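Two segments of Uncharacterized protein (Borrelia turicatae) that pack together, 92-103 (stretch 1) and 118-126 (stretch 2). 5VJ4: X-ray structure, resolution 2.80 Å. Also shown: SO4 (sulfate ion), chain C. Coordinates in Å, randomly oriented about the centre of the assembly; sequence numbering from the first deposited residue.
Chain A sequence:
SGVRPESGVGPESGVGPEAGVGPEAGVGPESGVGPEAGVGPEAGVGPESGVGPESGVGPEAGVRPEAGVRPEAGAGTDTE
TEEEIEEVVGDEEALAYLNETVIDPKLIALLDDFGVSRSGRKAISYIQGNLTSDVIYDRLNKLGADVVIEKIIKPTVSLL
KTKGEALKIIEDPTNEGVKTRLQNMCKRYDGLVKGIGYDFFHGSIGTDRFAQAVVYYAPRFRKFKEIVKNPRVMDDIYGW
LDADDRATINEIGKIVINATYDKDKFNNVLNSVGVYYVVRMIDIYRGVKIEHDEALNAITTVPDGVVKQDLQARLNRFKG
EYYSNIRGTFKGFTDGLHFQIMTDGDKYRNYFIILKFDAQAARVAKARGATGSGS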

# COMPACT_ATOMS: atom_id res chain seq x y z
N GLU A 92 -7.47 -10.79 34.72
CA GLU A 92 -6.58 -9.64 34.38
C GLU A 92 -7.30 -8.31 34.27
O GLU A 92 -8.20 -8.13 33.43
CB GLU A 92 -5.72 -9.91 33.12
CG GLU A 92 -4.24 -10.20 33.40
CD GLU A 92 -3.61 -9.29 34.46
OE1 GLU A 92 -3.98 -8.09 34.54
OE2 GLU A 92 -2.76 -9.77 35.24
N GLU A 93 -6.91 -7.38 35.13
CA GLU A 93 -7.43 -6.01 35.10
C GLU A 93 -6.91 -5.24 33.88
O GLU A 93 -7.59 -4.34 33.38
CB GLU A 93 -7.11 -5.25 36.39
N ALA A 94 -5.72 -5.60 33.39
CA ALA A 94 -5.16 -4.99 32.18
C ALA A 94 -5.96 -5.34 30.92
O ALA A 94 -6.04 -4.53 30.00
CB ALA A 94 -3.70 -5.35 32.00
N LEU A 95 -6.56 -6.53 30.90
CA LEU A 95 -7.42 -6.93 29.78
C LEU A 95 -8.89 -6.61 29.93
O LEU A 95 -9.68 -6.95 29.06
CB LEU A 95 -7.21 -8.40 29.40
CG LEU A 95 -6.15 -8.57 28.29
CD1 LEU A 95 -4.79 -8.07 28.72
CD2 LEU A 95 -6.03 -10.00 27.81
N ALA A 96 -9.23 -5.92 31.02
CA ALA A 96 -10.61 -5.58 31.34
C ALA A 96 -11.30 -4.64 30.33
O ALA A 96 -12.53 -4.61 30.23
CB ALA A 96 -10.71 -5.03 32.74
N TYR A 97 -10.51 -3.90 29.57
CA TYR A 97 -11.09 -3.00 28.58
C TYR A 97 -11.62 -3.74 27.34
O TYR A 97 -12.27 -3.11 26.47
CB TYR A 97 -10.07 -1.91 28.16
CG TYR A 97 -8.96 -2.43 27.28
CD1 TYR A 97 -7.89 -3.17 27.83
CD2 TYR A 97 -8.97 -2.20 25.88
CE1 TYR A 97 -6.88 -3.67 27.02
CE2 TYR A 97 -7.95 -2.70 25.06
CZ TYR A 97 -6.91 -3.43 25.64
OH TYR A 97 -5.90 -3.93 24.86
N LEU A 98 -11.37 -5.06 27.26
CA LEU A 98 -11.62 -5.80 26.03
C LEU A 98 -13.07 -6.18 25.71
O LEU A 98 -13.55 -5.92 24.59
CB LEU A 98 -10.67 -6.98 25.90
CG LEU A 98 -9.32 -6.55 25.31
CD1 LEU A 98 -8.40 -7.74 25.09
CD2 LEU A 98 -9.52 -5.82 24.00
N ASN A 99 -13.76 -6.80 26.66
CA ASN A 99 -15.21 -7.09 26.53
C ASN A 99 -15.60 -8.04 25.37
O ASN A 99 -16.74 -8.06 24.93
CB ASN A 99 -16.05 -5.79 26.42
CG ASN A 99 -15.85 -4.83 27.59
OD1 ASN A 99 -15.55 -5.23 28.72
ND2 ASN A 99 -16.06 -3.54 27.33
N GLU A 100 -14.63 -8.82 24.90
CA GLU A 100 -14.82 -9.70 23.74
C GLU A 100 -13.86 -10.86 23.79
O GLU A 100 -12.65 -10.68 23.93
CB GLU A 100 -14.63 -8.96 22.42
CG GLU A 100 -15.92 -8.67 21.68
CD GLU A 100 -15.70 -8.47 20.19
OE1 GLU A 100 -14.80 -9.13 19.62
OE2 GLU A 100 -16.44 -7.64 19.60
N THR A 101 -14.43 -12.05 23.64
CA THR A 101 -13.74 -13.31 23.89
C THR A 101 -14.40 -14.42 23.08
O THR A 101 -15.42 -14.18 22.43
CB THR A 101 -13.80 -13.65 25.40
OG1 THR A 101 -13.34 -15.00 25.62
CG2 THR A 101 -15.22 -13.46 25.92
N VAL A 102 -13.82 -15.61 23.14
CA VAL A 102 -14.35 -16.76 22.42
C VAL A 102 -15.80 -17.07 22.82
O VAL A 102 -16.14 -17.03 24.01
CB VAL A 102 -13.48 -18.00 22.68
CG1 VAL A 102 -13.91 -19.13 21.78
CG2 VAL A 102 -12.04 -17.69 22.39
N ILE A 103 -16.65 -17.35 21.83
CA ILE A 103 -18.00 -17.82 22.12
C ILE A 103 -18.13 -19.29 21.87
O ILE A 103 -18.73 -19.99 22.68
CB ILE A 103 -19.08 -17.10 21.30
CG1 ILE A 103 -19.22 -15.63 21.74
CG2 ILE A 103 -20.43 -17.79 21.45
CD1 ILE A 103 -19.20 -15.42 23.22
N ARG A 118 -8.99 -16.32 31.55
CA ARG A 118 -10.03 -15.50 30.91
C ARG A 118 -9.36 -14.61 29.90
O ARG A 118 -9.78 -14.54 28.75
CB ARG A 118 -10.86 -14.63 31.91
CG ARG A 118 -11.95 -15.35 32.70
CD ARG A 118 -11.32 -16.23 33.77
NE ARG A 118 -12.12 -17.34 34.26
CZ ARG A 118 -11.61 -18.53 34.58
NH1 ARG A 118 -10.31 -18.78 34.43
NH2 ARG A 118 -12.41 -19.49 35.00
N SER A 119 -8.30 -13.95 30.36
CA SER A 119 -7.52 -13.05 29.54
C SER A 119 -6.99 -13.78 28.30
O SER A 119 -7.13 -13.30 27.18
CB SER A 119 -6.40 -12.43 30.37
OG SER A 119 -5.62 -13.43 30.98
N GLY A 120 -6.44 -14.98 28.51
CA GLY A 120 -6.00 -15.84 27.40
C GLY A 120 -7.08 -16.10 26.37
O GLY A 120 -6.80 -16.14 25.19
N ARG A 121 -8.32 -16.28 26.83
CA ARG A 121 -9.46 -16.44 25.93
C ARG A 121 -9.61 -15.18 25.13
O ARG A 121 -9.75 -15.23 23.90
CB ARG A 121 -10.74 -16.75 26.71
CG ARG A 121 -10.93 -18.21 27.09
CD ARG A 121 -12.27 -18.43 27.78
NE ARG A 121 -12.04 -18.93 29.12
CZ ARG A 121 -12.33 -18.26 30.24
NH1 ARG A 121 -12.92 -17.08 30.18
NH2 ARG A 121 -12.07 -18.81 31.43
N LYS A 122 -9.56 -14.04 25.83
CA LYS A 122 -9.73 -12.74 25.19
C LYS A 122 -8.66 -12.52 24.10
O LYS A 122 -8.95 -11.95 23.05
CB LYS A 122 -9.66 -11.64 26.23
CG LYS A 122 -10.99 -11.18 26.77
CD LYS A 122 -10.82 -10.31 28.01
CE LYS A 122 -12.06 -9.45 28.23
NZ LYS A 122 -11.91 -8.62 29.45
N ALA A 123 -7.43 -12.98 24.36
CA ALA A 123 -6.33 -12.88 23.41
C ALA A 123 -6.60 -13.70 22.17
O ALA A 123 -6.53 -13.20 21.04
CB ALA A 123 -5.01 -13.29 24.05
N ILE A 124 -6.90 -14.98 22.37
CA ILE A 124 -7.25 -15.86 21.26
C ILE A 124 -8.37 -15.23 20.41
O ILE A 124 -8.28 -15.21 19.20
CB ILE A 124 -7.62 -17.26 21.77
CG1 ILE A 124 -6.37 -17.92 22.35
CG2 ILE A 124 -8.15 -18.11 20.65
CD1 ILE A 124 -5.39 -18.47 21.34
N SER A 125 -9.38 -14.66 21.05
CA SER A 125 -10.42 -14.01 20.30
C SER A 125 -9.86 -12.86 19.46
O SER A 125 -10.26 -12.66 18.31
CB SER A 125 -11.52 -13.52 21.19
OG SER A 125 -12.33 -12.62 20.46
N TYR A 126 -8.92 -12.12 20.04
CA TYR A 126 -8.25 -11.03 19.33
C TYR A 126 -7.50 -11.49 18.07
O TYR A 126 -7.90 -11.10 16.97
CB TYR A 126 -7.32 -10.32 20.28
CG TYR A 126 -6.59 -9.15 19.70
CD1 TYR A 126 -7.23 -7.93 19.52
CD2 TYR A 126 -5.22 -9.25 19.38
CE1 TYR A 126 -6.54 -6.83 19.02
CE2 TYR A 126 -4.51 -8.17 18.89
CZ TYR A 126 -5.18 -6.97 18.70
OH TYR A 126 -4.49 -5.91 18.17
S SO4 C . -16.64 -17.21 17.99
O1 SO4 C . -15.75 -16.61 16.96
O2 SO4 C . -15.81 -17.86 19.02
O3 SO4 C . -17.35 -16.12 18.65
O4 SO4 C . -17.57 -18.18 17.35

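Stretch 2 is helical throughout, and stretch 1 is a chain of turns and loop that lies against it. Together they bury 588 Å² of surface, counting both sides.

One hydrogen bond joins the two stretches. Lys122 NZ donates to Leu95 O at 2.8 Å. The lysine chain is nearly extended, with chi2, chi3 and chi4 all t, and this reach carries the amine from the helix to the turn. Leu95 O also accepts from Leu98 N at 3.1 Å, closing the type I turn from Leu95 to Leu98. The lysine therefore grips a carbonyl that already holds the turn in shape.

The rest is van der Waals packing, and much of it uses the same lysine. Lys122 has the largest covered area in the contact, 124 Å². Its CE lies 3.7 Å from Leu98 CB, and its CG lies 3.3 Å from Glu100 O. A long methylene chain suits this place, since it packs along the loop and still ends in a donor.

Two serines of the helix, Ser119 and Ser125, pack against the loop. Leu95 points toward the helix and is buried; its CD2 lies 3.5 Å from Ser119 CB and equally far from Ser119 O. Glu92 CB is 3.8 Å from Ser119 CB, but the glutamate's end leads away, and its OE1 accepts from Ala94 N at 3.2 Å. Farther along, Thr101 CA approaches Ser125 CB to 3.5 Å. Thr101 OG1 lies 3.3 Å from Arg121 CB, a packing contact with carbon.

The apolar contact is made by Val102, which is buried. Its CG2 lies 4.3 Å from Ile124 CG2 and 3.7 Å from Arg121 O. Next to it, Ile103 does not touch stretch 2; its N donates to sulfate O2 at 3.0 Å.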